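Long-range contacts in guanine deaminase (Escherichia coli, PDB 6OHB), which catalyses the zinc-dependent hydrolytic deamination of guanine to xanthine and ammonia in purine degradation: residues Y85-M90 with K104-T109; K128-N133 with I159-I164; G142-Q147 with D176-T181; K167-R172 with H187-L192. One frame throughout, in Å; residues are numbered along the deposited sequence.

All four contacts belong to the amidohydrolase barrel. Contacts 1, 2 and 4 are buried, whereas contact 3 is partly buried and includes an exposed tyrosine. Contact 1 lies nearest the zinc, pairing a loop that probably lines the substrate site with helix 98-111. Contact 2, about 20 Å away between centres, is wholly apolar, made of leucine, isoleucine and methionine ends. Contact 3 joins the loop after strand 135-141 to the loop before helix 182-196; contact 4, its centre about 7 Å away, joins strand 164-169 to that helix. K167 links the two, its ammonium reaching V144 O and D180. Contact 1 meets contact 3 through F107 and L178. Contacts 1 and 2 touch the second subunit.

Contact 1 (Y85-M90 with K104-T109); sequences YPQSEM and KHTFPT
The carbonyl oxygen of H105 is gripped by two donors, both from T109 one helical turn further on: T109 N at 3.1 Å and T109 OG1 at 2.6 Å, the hydroxyl standing 32° out of the carbonyl plane. This turn belongs to helix 98-111 of the amidohydrolase barrel. It faces the loop 85-90, which follows the strand carrying zinc ligands H82 and H84 and whose Y85, P86 and Q87 probably contribute to the substrate site. With OG1 anti to its own carbonyl carbon (chi1 -61°), T109 presents CG2 to the loop, 3.6 Å from P86 O. The same methyl lies 4.0 Å from E89 CD; E89 passes T109 in the opposite direction, and its carboxylate oxygens are bound by Y113 and Y118. M90 crosses T109 at about a right angle, bringing M90 CG within 3.1 Å of T109 OG1, a tight approach. Its sulphur continues along the helix to H105, where M90 SD is 3.7 Å from H105 CB. An alanine at T109 would remove OG1 and CG2 and would probably loosen the fit of P86, E89 and M90 against the helix, besides costing H105 O one donor. Q87 extends beyond CG (chi2 -179°) and bonds E110 through NE2, while this same Q87 NE2 rests 3.4 Å from T106 CG2.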
loop_
_atom_site.group_PDB
_atom_site.type_symbol
_atom_site.label_atom_id
_atom_site.label_comp_id
_atom_site.label_asym_id
_atom_site.label_seq_id
_atom_site.Cartn_x
_atom_site.Cartn_y
_atom_site.Cartn_z
ATOM N N TYR A 85 2.870 15.053 14.392
ATOM C CA TYR A 85 3.778 16.001 13.740
ATOM C C TYR A 85 5.263 15.663 13.889
ATOM O O TYR A 85 5.979 15.677 12.872
ATOM C CB TYR A 85 3.451 17.417 14.243
ATOM C CG TYR A 85 4.615 18.374 14.443
ATOM C CD1 TYR A 85 5.409 18.789 13.373
ATOM C CD2 TYR A 85 4.897 18.895 15.704
ATOM C CE1 TYR A 85 6.461 19.669 13.560
ATOM C CE2 TYR A 85 5.948 19.783 15.898
ATOM C CZ TYR A 85 6.725 20.164 14.825
ATOM O OH TYR A 85 7.770 21.044 15.020
ATOM N N PRO A 86 5.806 15.384 15.096
ATOM C CA PRO A 86 7.265 15.228 15.216
ATOM C C PRO A 86 7.771 13.816 14.952
ATOM O O PRO A 86 8.605 13.308 15.710
ATOM C CB PRO A 86 7.528 15.641 16.667
ATOM C CG PRO A 86 6.320 15.152 17.390
ATOM C CD PRO A 86 5.154 15.320 16.421
ATOM N N GLN A 87 7.282 13.161 13.896
ATOM C CA GLN A 87 7.643 11.767 13.660
ATOM C C GLN A 87 7.843 11.430 12.188
ATOM O O GLN A 87 7.936 10.241 11.852
ATOM C CB GLN A 87 6.574 10.840 14.247
ATOM C CG GLN A 87 6.562 10.775 15.765
ATOM C CD GLN A 87 5.503 9.835 16.290
ATOM O OE1 GLN A 87 4.880 9.098 15.523
ATOM N NE2 GLN A 87 5.300 9.842 17.602
ATOM N N SER A 88 7.920 12.428 11.302
ATOM C CA SER A 88 7.993 12.147 9.872
ATOM C C SER A 88 9.243 11.347 9.511
ATOM O O SER A 88 9.198 10.483 8.629
ATOM C CB SER A 88 7.950 13.456 9.082
ATOM O OG SER A 88 6.747 14.166 9.326
ATOM N N GLU A 89 10.359 11.605 10.190
ATOM C CA GLU A 89 11.635 10.988 9.848
ATOM C C GLU A 89 11.838 9.614 10.478
ATOM O O GLU A 89 12.843 8.960 10.180
ATOM C CB GLU A 89 12.791 11.914 10.252
ATOM C CG GLU A 89 12.957 12.098 11.753
ATOM C CD GLU A 89 12.218 13.315 12.287
ATOM O OE1 GLU A 89 11.062 13.552 11.867
ATOM O OE2 GLU A 89 12.795 14.036 13.129
ATOM N N MET A 90 10.909 9.157 11.314
ATOM C CA MET A 90 11.111 7.937 12.087
ATOM C C MET A 90 11.298 6.724 11.182
ATOM O O MET A 90 10.438 6.411 10.352
ATOM C CB MET A 90 9.927 7.716 13.027
ATOM C CG MET A 90 10.304 7.059 14.344
ATOM S SD MET A 90 8.901 6.300 15.183
ATOM C CE MET A 90 7.651 7.530 14.921
ATOM N N LYS A 104 11.864 2.509 21.596
ATOM C CA LYS A 104 13.059 2.427 20.761
ATOM C C LYS A 104 13.128 3.485 19.669
ATOM O O LYS A 104 14.227 3.928 19.323
ATOM C CB LYS A 104 13.172 1.039 20.125
ATOM C CG LYS A 104 13.422 -0.062 21.139
ATOM C CD LYS A 104 14.047 -1.283 20.496
ATOM C CE LYS A 104 13.217 -2.527 20.755
ATOM N NZ LYS A 104 13.775 -3.693 20.020
ATOM N N HIS A 105 11.994 3.899 19.113
ATOM C CA HIS A 105 11.981 4.790 17.962
ATOM C C HIS A 105 11.223 6.080 18.232
ATOM O O HIS A 105 11.727 7.165 17.919
ATOM C CB HIS A 105 11.374 4.068 16.748
ATOM C CG HIS A 105 12.082 2.799 16.385
ATOM N ND1 HIS A 105 11.451 1.574 16.366
ATOM C CD2 HIS A 105 13.367 2.567 16.026
ATOM C CE1 HIS A 105 12.316 0.640 16.014
ATOM N NE2 HIS A 105 13.486 1.216 15.801
ATOM N N THR A 106 10.034 5.991 18.835
ATOM C CA THR A 106 9.158 7.153 18.956
ATOM C C THR A 106 9.781 8.238 19.830
ATOM O O THR A 106 9.892 9.399 19.410
ATOM C CB THR A 106 7.810 6.717 19.531
ATOM O OG1 THR A 106 7.142 5.867 18.590
ATOM C CG2 THR A 106 6.935 7.925 19.832
ATOM N N PHE A 107 10.199 7.874 21.052
ATOM C CA PHE A 107 10.716 8.878 21.985
ATOM C C PHE A 107 12.035 9.495 21.532
ATOM O O PHE A 107 12.174 10.727 21.626
ATOM C CB PHE A 107 10.834 8.276 23.387
ATOM C CG PHE A 107 9.527 7.818 23.968
ATOM C CD1 PHE A 107 8.329 8.378 23.551
ATOM C CD2 PHE A 107 9.497 6.831 24.937
ATOM C CE1 PHE A 107 7.127 7.955 24.087
ATOM C CE2 PHE A 107 8.299 6.407 25.478
ATOM C CZ PHE A 107 7.111 6.969 25.051
ATOM N N PRO A 108 13.045 8.733 21.082
ATOM C CA PRO A 108 14.265 9.399 20.589
ATOM C C PRO A 108 14.005 10.286 19.386
ATOM O O PRO A 108 14.634 11.342 19.249
ATOM C CB PRO A 108 15.198 8.226 20.243
ATOM C CG PRO A 108 14.664 7.065 21.005
ATOM C CD PRO A 108 13.179 7.265 21.039
ATOM N N THR A 109 13.084 9.884 18.510
ATOM C CA THR A 109 12.709 10.739 17.389
ATOM C C THR A 109 12.119 12.052 17.888
ATOM O O THR A 109 12.522 13.135 17.446
ATOM C CB THR A 109 11.723 10.013 16.475
ATOM O OG1 THR A 109 12.338 8.826 15.958
ATOM C CG2 THR A 109 11.309 10.910 15.317
#

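Contact 2 (K128-N133 with I159-I164)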
loop_
_atom_site.group_PDB
_atom_site.type_symbol
_atom_site.label_atom_id
_atom_site.label_comp_id
_atom_site.label_asym_id
_atom_site.label_seq_id
_atom_site.Cartn_x
_atom_site.Cartn_y
_atom_site.Cartn_z
ATOM N N LYS A 128 3.831 20.982 4.329
ATOM C CA LYS A 128 3.989 20.703 2.901
ATOM C C LYS A 128 3.492 19.307 2.554
ATOM O O LYS A 128 2.826 19.112 1.526
ATOM C CB LYS A 128 5.461 20.834 2.497
ATOM C CG LYS A 128 5.821 21.964 1.530
ATOM C CD LYS A 128 5.264 23.311 1.958
ATOM C CE LYS A 128 5.680 24.411 0.984
ATOM N NZ LYS A 128 7.153 24.659 1.020
ATOM N N GLN A 129 3.789 18.327 3.414
ATOM C CA GLN A 129 3.317 16.967 3.172
ATOM C C GLN A 129 1.799 16.892 3.239
ATOM O O GLN A 129 1.171 16.207 2.424
ATOM C CB GLN A 129 3.954 15.991 4.160
ATOM C CG GLN A 129 5.467 15.912 4.056
ATOM C CD GLN A 129 5.955 15.837 2.622
ATOM O OE1 GLN A 129 5.718 14.856 1.927
ATOM N NE2 GLN A 129 6.640 16.884 2.174
ATOM N N LEU A 130 1.194 17.558 4.226
ATOM C CA LEU A 130 -0.264 17.619 4.289
ATOM C C LEU A 130 -0.847 18.158 2.985
ATOM O O LEU A 130 -1.749 17.552 2.393
ATOM C CB LEU A 130 -0.710 18.479 5.470
ATOM C CG LEU A 130 -0.436 17.929 6.869
ATOM C CD1 LEU A 130 -0.973 18.892 7.918
ATOM C CD2 LEU A 130 -1.044 16.539 7.031
ATOM N N LEU A 131 -0.350 19.311 2.531
ATOM C CA LEU A 131 -0.919 19.949 1.345
ATOM C C LEU A 131 -0.760 19.071 0.105
ATOM O O LEU A 131 -1.727 18.850 -0.638
ATOM C CB LEU A 131 -0.281 21.321 1.127
ATOM C CG LEU A 131 -0.588 22.339 2.225
ATOM C CD1 LEU A 131 0.043 23.682 1.898
ATOM C CD2 LEU A 131 -2.096 22.474 2.414
ATOM N N ARG A 132 0.449 18.543 -0.129
ATOM C CA ARG A 132 0.681 17.782 -1.355
ATOM C C ARG A 132 -0.104 16.475 -1.405
ATOM O O ARG A 132 -0.200 15.874 -2.479
ATOM C CB ARG A 132 2.176 17.493 -1.544
ATOM C CG ARG A 132 2.702 16.329 -0.730
ATOM C CD ARG A 132 3.654 15.450 -1.544
ATOM N NE ARG A 132 4.677 16.225 -2.241
ATOM C CZ ARG A 132 5.522 15.718 -3.134
ATOM N NH1 ARG A 132 5.475 14.428 -3.439
ATOM N NH2 ARG A 132 6.418 16.500 -3.718
ATOM N N ASN A 133 -0.682 16.029 -0.294
ATOM C CA ASN A 133 -1.529 14.845 -0.300
ATOM C C ASN A 133 -3.014 15.177 -0.185
ATOM O O ASN A 133 -3.834 14.266 -0.042
ATOM C CB ASN A 133 -1.101 13.888 0.811
ATOM C CG ASN A 133 0.210 13.185 0.487
ATOM O OD1 ASN A 133 0.227 12.171 -0.207
ATOM N ND2 ASN A 133 1.313 13.739 0.966
ATOM N N ILE A 159 -0.954 30.011 6.381
ATOM C CA ILE A 159 -1.845 29.777 5.251
ATOM C C ILE A 159 -3.305 29.745 5.680
ATOM O O ILE A 159 -4.171 29.353 4.890
ATOM C CB ILE A 159 -1.475 28.482 4.509
ATOM C CG1 ILE A 159 -1.660 27.274 5.434
ATOM C CG2 ILE A 159 -0.051 28.553 3.979
ATOM C CD1 ILE A 159 -1.731 25.949 4.707
ATOM N N ASN A 160 -3.599 30.157 6.913
ATOM C CA ASN A 160 -4.949 30.135 7.476
ATOM C C ASN A 160 -5.596 28.754 7.335
ATOM O O ASN A 160 -6.760 28.610 6.948
ATOM C CB ASN A 160 -5.824 31.219 6.848
ATOM C CG ASN A 160 -7.094 31.461 7.640
ATOM O OD1 ASN A 160 -7.172 31.139 8.830
ATOM N ND2 ASN A 160 -8.103 32.014 6.981
ATOM N N MET A 161 -4.831 27.733 7.694
ATOM C CA MET A 161 -5.311 26.362 7.695
ATOM C C MET A 161 -6.185 26.116 8.920
ATOM O O MET A 161 -5.960 26.692 9.990
ATOM C CB MET A 161 -4.115 25.406 7.697
ATOM C CG MET A 161 -4.439 23.929 7.632
ATOM S SD MET A 161 -2.909 22.956 7.603
ATOM C CE MET A 161 -3.088 22.065 6.064
ATOM N N ARG A 162 -7.211 25.278 8.758
ATOM C CA ARG A 162 -7.985 24.795 9.900
ATOM C C ARG A 162 -7.343 23.510 10.407
ATOM O O ARG A 162 -7.414 22.467 9.750
ATOM C CB ARG A 162 -9.453 24.562 9.547
ATOM C CG ARG A 162 -10.290 24.213 10.779
ATOM C CD ARG A 162 -11.789 24.323 10.529
ATOM N NE ARG A 162 -12.246 25.705 10.360
ATOM C CZ ARG A 162 -12.581 26.521 11.358
ATOM N NH1 ARG A 162 -12.511 26.109 12.617
ATOM N NH2 ARG A 162 -12.994 27.757 11.096
ATOM N N MET A 163 -6.730 23.586 11.585
ATOM C CA MET A 163 -5.999 22.474 12.165
ATOM C C MET A 163 -6.267 22.422 13.662
ATOM O O MET A 163 -6.288 23.457 14.333
ATOM C CB MET A 163 -4.490 22.616 11.906
ATOM C CG MET A 163 -3.613 21.760 12.808
ATOM S SD MET A 163 -1.856 22.032 12.536
ATOM C CE MET A 163 -1.683 21.461 10.845
ATOM N N ILE A 164 -6.450 21.214 14.180
ATOM C CA ILE A 164 -6.541 20.980 15.613
ATOM C C ILE A 164 -5.231 20.351 16.066
ATOM O O ILE A 164 -4.791 19.339 15.506
ATOM C CB ILE A 164 -7.734 20.073 15.958
ATOM C CG1 ILE A 164 -8.958 20.455 15.129
ATOM C CG2 ILE A 164 -8.034 20.134 17.455
ATOM C CD1 ILE A 164 -10.149 19.547 15.356
#
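Methyl ends make this contact. L131 meets two partners tip to tip: L131 CD2 approaches M161 CE at 3.8 Å, and L131 CD1 lies 4.0 Å from I159 CD1. One residue earlier, L130 CD1 is 4.0 Å from M163 CE, the two side chains crossing at about a right angle, and L130 CD1 also comes within 4.2 Å of M161 CE. These distances are ordinary van der Waals separations, so the fit is close without strain. Torsions explain the reach: M161 and M163 both set CG anti to the backbone N (chi1 -177° for M161) and stay extended until the last bond, where each bends and turns its CE toward the helix. Behind the leucines, N133 folds back on helix 116-132, its ND2 donating to Q129 O at 2.9 Å, almost straight at 174° and on a carbonyl lone pair. Behind the methionines, N160 has positive phi and is the C-prime residue of the Schellman motif ending helix 146-158, so the chain turns there into strand 164-169. The contact thus lies between helix 116-132 and the entry to that barrel strand, with T135 and V140 of strand 135-141 touching L130 and M163, and strand 433-437 touching L131.

Contact 3 (G142-Q147 with D176-T181)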
loop_
_atom_site.group_PDB
_atom_site.type_symbol
_atom_site.label_atom_id
_atom_site.label_comp_id
_atom_site.label_asym_id
_atom_site.label_seq_id
_atom_site.Cartn_x
_atom_site.Cartn_y
_atom_site.Cartn_z
ATOM N N GLY A 142 1.074 16.997 18.940
ATOM C CA GLY A 142 2.257 17.828 19.004
ATOM C C GLY A 142 3.435 17.203 19.725
ATOM O O GLY A 142 3.679 15.995 19.650
ATOM N N THR A 143 4.175 18.047 20.435
ATOM C CA THR A 143 5.278 17.647 21.285
ATOM C C THR A 143 4.856 17.718 22.745
ATOM O O THR A 143 3.740 18.121 23.084
ATOM C CB THR A 143 6.466 18.583 21.058
ATOM O OG1 THR A 143 5.972 19.921 20.858
ATOM C CG2 THR A 143 7.260 18.163 19.842
ATOM N N VAL A 144 5.765 17.309 23.627
ATOM C CA VAL A 144 5.595 17.681 25.024
ATOM C C VAL A 144 6.087 19.108 25.236
ATOM O O VAL A 144 5.590 19.815 26.115
ATOM C CB VAL A 144 6.320 16.687 25.944
ATOM C CG1 VAL A 144 5.747 16.756 27.345
ATOM C CG2 VAL A 144 6.211 15.284 25.387
ATOM N N HIS A 145 7.029 19.560 24.404
ATOM C CA HIS A 145 7.594 20.905 24.479
ATOM C C HIS A 145 6.639 21.911 23.847
ATOM O O HIS A 145 6.186 21.697 22.719
ATOM C CB HIS A 145 8.936 20.966 23.763
ATOM C CG HIS A 145 9.699 19.680 23.793
ATOM N ND1 HIS A 145 10.443 19.279 24.881
ATOM C CD2 HIS A 145 9.830 18.701 22.865
ATOM C CE1 HIS A 145 11.006 18.112 24.621
ATOM N NE2 HIS A 145 10.648 17.739 23.405
ATOM N N PRO A 146 6.318 23.013 24.530
ATOM C CA PRO A 146 5.385 23.994 23.945
ATOM C C PRO A 146 5.943 24.730 22.737
ATOM O O PRO A 146 5.157 25.198 21.901
ATOM C CB PRO A 146 5.119 24.968 25.106
ATOM C CG PRO A 146 5.741 24.325 26.335
ATOM C CD PRO A 146 6.832 23.446 25.837
ATOM N N GLN A 147 7.269 24.823 22.601
ATOM C CA GLN A 147 7.844 25.592 21.504
ATOM C C GLN A 147 7.589 24.931 20.154
ATOM O O GLN A 147 7.365 25.620 19.150
ATOM C CB GLN A 147 9.345 25.777 21.729
ATOM N N ASP A 176 13.480 10.829 30.678
ATOM C CA ASP A 176 13.345 12.112 31.361
ATOM C C ASP A 176 13.318 13.283 30.388
ATOM O O ASP A 176 12.696 14.313 30.678
ATOM C CB ASP A 176 14.481 12.288 32.370
ATOM C CG ASP A 176 14.152 11.688 33.725
ATOM O OD1 ASP A 176 13.492 10.626 33.763
ATOM O OD2 ASP A 176 14.550 12.279 34.751
ATOM N N TYR A 177 13.966 13.146 29.229
ATOM C CA TYR A 177 13.998 14.250 28.277
ATOM C C TYR A 177 12.644 14.520 27.631
ATOM O O TYR A 177 12.505 15.527 26.931
ATOM C CB TYR A 177 15.059 13.990 27.199
ATOM C CG TYR A 177 14.922 12.681 26.445
ATOM C CD1 TYR A 177 13.884 12.474 25.539
ATOM C CD2 TYR A 177 15.848 11.659 26.621
ATOM C CE1 TYR A 177 13.762 11.284 24.846
ATOM C CE2 TYR A 177 15.735 10.467 25.929
ATOM C CZ TYR A 177 14.691 10.284 25.043
ATOM O OH TYR A 177 14.573 9.098 24.351
ATOM N N LEU A 178 11.650 13.653 27.842
ATOM C CA LEU A 178 10.345 13.786 27.203
ATOM C C LEU A 178 9.201 13.830 28.215
ATOM O O LEU A 178 8.055 13.535 27.861
ATOM C CB LEU A 178 10.125 12.646 26.207
ATOM C CG LEU A 178 9.362 13.017 24.936
ATOM C CD1 LEU A 178 10.286 13.700 23.941
ATOM C CD2 LEU A 178 8.699 11.791 24.323
ATOM N N LEU A 179 9.487 14.178 29.468
ATOM C CA LEU A 179 8.485 14.214 30.525
ATOM C C LEU A 179 8.216 15.644 30.967
ATOM O O LEU A 179 9.128 16.476 31.004
ATOM C CB LEU A 179 8.924 13.389 31.737
ATOM C CG LEU A 179 9.024 11.879 31.548
ATOM C CD1 LEU A 179 9.469 11.217 32.846
ATOM C CD2 LEU A 179 7.694 11.319 31.073
ATOM N N ASP A 180 6.957 15.926 31.294
ATOM C CA ASP A 180 6.594 17.147 31.989
ATOM C C ASP A 180 6.213 16.803 33.434
ATOM O O ASP A 180 6.533 15.715 33.935
ATOM C CB ASP A 180 5.477 17.866 31.215
ATOM C CG ASP A 180 4.279 16.967 30.913
ATOM O OD1 ASP A 180 3.942 16.096 31.742
ATOM O OD2 ASP A 180 3.662 17.141 29.838
ATOM N N THR A 181 5.539 17.732 34.101
ATOM C CA THR A 181 4.912 17.492 35.390
ATOM C C THR A 181 3.444 17.876 35.267
ATOM O O THR A 181 3.045 18.536 34.307
ATOM C CB THR A 181 5.586 18.296 36.513
ATOM O OG1 THR A 181 5.312 19.693 36.341
ATOM C CG2 THR A 181 7.096 18.079 36.495
#
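Two loops of the amidohydrolase barrel meet here, one following strand 135-141 and the other leading from strand 164-169 into helix 182-196. The apolar part rests on V144, whose CG2 lies 3.9 Å from L178 CG, the side chains crossing obliquely. Carbon-to-oxygen approaches surround it: V144 CG2 is 3.5 Å from L178 O, while V144 CG1, anti to the backbone N (chi1 -159°), reaches D180 OD2 at 3.3 Å. An alanine at V144 would remove both of these methyls and would probably leave L178 and D180 less firmly packed against the first loop. Charge and hydrogen bonds hold D180 from outside: its OD2 forms a salt bridge with K167 and accepts from M170 N, and its OD1 bonds Q218. Around the H145 ring the contacts are looser. Y177 O lies at the ring's edge, 3.8 Å from H145 CE1, and L178 CD1 approaches H145 NE2 at 4.1 Å. NE2 is buried by the contact with no polar partner in the model, which would probably disfavour a charged imidazole. Just before helix 146-158, with H145 at its N-cap position, T143 OG1 donates to H145 O at 2.6 Å, in the carbonyl plane and on a lone pair.

Contact 4 (K167-R172 with H187-L192)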
loop_
_atom_site.group_PDB
_atom_site.type_symbol
_atom_site.label_atom_id
_atom_site.label_comp_id
_atom_site.label_asym_id
_atom_site.label_seq_id
_atom_site.Cartn_x
_atom_site.Cartn_y
_atom_site.Cartn_z
ATOM N N LYS A 167 -0.348 20.313 22.796
ATOM C CA LYS A 167 0.869 19.821 23.426
ATOM C C LYS A 167 0.628 18.466 24.079
ATOM O O LYS A 167 -0.402 18.243 24.721
ATOM C CB LYS A 167 1.362 20.826 24.465
ATOM C CG LYS A 167 2.559 20.373 25.268
ATOM C CD LYS A 167 2.688 21.186 26.544
ATOM C CE LYS A 167 2.558 20.305 27.776
ATOM N NZ LYS A 167 3.650 19.303 27.857
ATOM N N VAL A 168 1.594 17.560 23.920
ATOM C CA VAL A 168 1.501 16.246 24.542
ATOM C C VAL A 168 1.681 16.387 26.047
ATOM O O VAL A 168 2.592 17.078 26.518
ATOM C CB VAL A 168 2.549 15.292 23.950
ATOM C CG1 VAL A 168 2.508 13.952 24.670
ATOM C CG2 VAL A 168 2.327 15.103 22.462
ATOM N N MET A 169 0.781 15.767 26.808
ATOM C CA MET A 169 0.885 15.702 28.259
ATOM C C MET A 169 1.358 14.306 28.647
ATOM O O MET A 169 0.657 13.320 28.393
ATOM C CB MET A 169 -0.464 16.027 28.905
ATOM C CG MET A 169 -1.041 17.375 28.484
ATOM S SD MET A 169 -2.706 17.690 29.116
ATOM C CE MET A 169 -2.592 16.994 30.757
ATOM N N MET A 170 2.539 14.224 29.262
ATOM C CA MET A 170 3.090 12.942 29.707
ATOM C C MET A 170 4.122 13.195 30.798
ATOM O O MET A 170 5.140 13.850 30.547
ATOM C CB MET A 170 3.704 12.174 28.533
ATOM C CG MET A 170 4.573 13.014 27.611
ATOM S SD MET A 170 5.312 12.060 26.268
ATOM C CE MET A 170 5.788 10.576 27.141
ATOM N N ASP A 171 3.875 12.670 32.004
ATOM C CA ASP A 171 4.752 12.937 33.142
ATOM C C ASP A 171 5.369 11.684 33.762
ATOM O O ASP A 171 6.051 11.797 34.787
ATOM C CB ASP A 171 4.008 13.740 34.218
ATOM C CG ASP A 171 2.892 12.954 34.886
ATOM O OD1 ASP A 171 2.459 11.922 34.332
ATOM O OD2 ASP A 171 2.441 13.380 35.972
ATOM N N ARG A 172 5.158 10.502 33.184
ATOM C CA ARG A 172 5.735 9.291 33.755
ATOM C C ARG A 172 5.931 8.239 32.669
ATOM O O ARG A 172 5.387 8.346 31.566
ATOM C CB ARG A 172 4.860 8.738 34.888
ATOM C CG ARG A 172 3.594 8.049 34.423
ATOM C CD ARG A 172 2.771 7.568 35.605
ATOM N NE ARG A 172 1.520 6.947 35.184
ATOM C CZ ARG A 172 0.603 6.468 36.021
ATOM N NH1 ARG A 172 0.796 6.535 37.331
ATOM N NH2 ARG A 172 -0.507 5.920 35.547
ATOM N N HIS A 187 -0.135 24.291 32.942
ATOM C CA HIS A 187 0.120 25.694 32.626
ATOM C C HIS A 187 0.554 25.871 31.173
ATOM O O HIS A 187 0.140 26.830 30.509
ATOM C CB HIS A 187 1.148 26.262 33.600
ATOM C CG HIS A 187 0.623 26.409 34.995
ATOM N ND1 HIS A 187 -0.395 27.282 35.318
ATOM C CD2 HIS A 187 0.954 25.777 36.146
ATOM C CE1 HIS A 187 -0.659 27.189 36.609
ATOM N NE2 HIS A 187 0.145 26.282 37.134
ATOM N N GLN A 188 1.378 24.954 30.654
ATOM C CA GLN A 188 1.787 25.040 29.255
ATOM C C GLN A 188 0.599 24.847 28.318
ATOM O O GLN A 188 0.454 25.585 27.332
ATOM C CB GLN A 188 2.885 24.016 28.970
ATOM C CG GLN A 188 4.189 24.314 29.700
ATOM C CD GLN A 188 5.205 23.189 29.603
ATOM O OE1 GLN A 188 4.897 22.081 29.156
ATOM N NE2 GLN A 188 6.428 23.471 30.031
ATOM N N SER A 189 -0.280 23.884 28.620
ATOM C CA SER A 189 -1.453 23.695 27.773
ATOM C C SER A 189 -2.391 24.897 27.853
ATOM O O SER A 189 -2.987 25.293 26.843
ATOM C CB SER A 189 -2.185 22.409 28.159
ATOM O OG SER A 189 -1.355 21.270 27.988
ATOM N N LYS A 190 -2.512 25.513 29.035
ATOM C CA LYS A 190 -3.353 26.702 29.151
ATOM C C LYS A 190 -2.785 27.860 28.339
ATOM O O LYS A 190 -3.539 28.593 27.689
ATOM C CB LYS A 190 -3.515 27.111 30.617
ATOM C CG LYS A 190 -4.682 28.065 30.855
ATOM C CD LYS A 190 -4.678 28.643 32.268
ATOM C CE LYS A 190 -6.032 29.261 32.611
ATOM N NZ LYS A 190 -5.995 30.111 33.832
ATOM N N GLU A 191 -1.461 28.042 28.359
ATOM C CA GLU A 191 -0.868 29.115 27.564
ATOM C C GLU A 191 -1.077 28.875 26.074
ATOM O O GLU A 191 -1.366 29.814 25.317
ATOM C CB GLU A 191 0.620 29.257 27.872
ATOM C CG GLU A 191 1.303 30.301 27.001
ATOM C CD GLU A 191 2.749 30.535 27.383
ATOM O OE1 GLU A 191 3.052 30.527 28.595
ATOM O OE2 GLU A 191 3.582 30.727 26.471
ATOM N N LEU A 192 -0.942 27.623 25.631
ATOM C CA LEU A 192 -1.171 27.335 24.217
ATOM C C LEU A 192 -2.636 27.544 23.836
ATOM O O LEU A 192 -2.929 28.032 22.736
ATOM C CB LEU A 192 -0.698 25.918 23.892
ATOM C CG LEU A 192 0.830 25.796 23.960
ATOM C CD1 LEU A 192 1.276 24.346 23.967
ATOM C CD2 LEU A 192 1.495 26.565 22.821
#
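K167 carries most of the bridge between strand 164-169 and helix 182-196, which form a beta-alpha-beta unit of the barrel with strand 203-208. Its CB points at the helix and packs against a leucine methyl, K167 CB to L192 CD1 being 3.6 Å. CG is anti to the backbone N (chi1 175°), which sends the chain obliquely across Q188. There K167 CD lies 3.7 Å from Q188 CB, flanking the base of that side chain. The bend at chi3 (118°) sets the next carbon, K167 CE, 3.2 Å from Q188 OE1, a close contact with the amide oxygen. The one at chi4 (63°) turns the tip back on its own strand, so that K167 NZ donates to V168 O at 2.8 Å, in the plane of that carbonyl. Besides its carboxylate partner D180, NZ also donates to V144 O, which ties strand 164-169 to the loop after strand 135-141 and to the loop before helix 182-196. Alongside, M169 CG is 3.9 Å from S189 OG; this hydroxyl donates its hydrogen bond back to S185 O within the helix and has only a weak one with Y204. P146 of the neighbouring helix 146-158 touches both Q188 and L192 from outside the pair. The chemistry is divided along one side chain: methylenes lie against L192 and Q188 of the helix, while a buried charge at the tip is met by two carbonyl oxygens and a carboxylate, surroundings that would probably keep the lysine protonated.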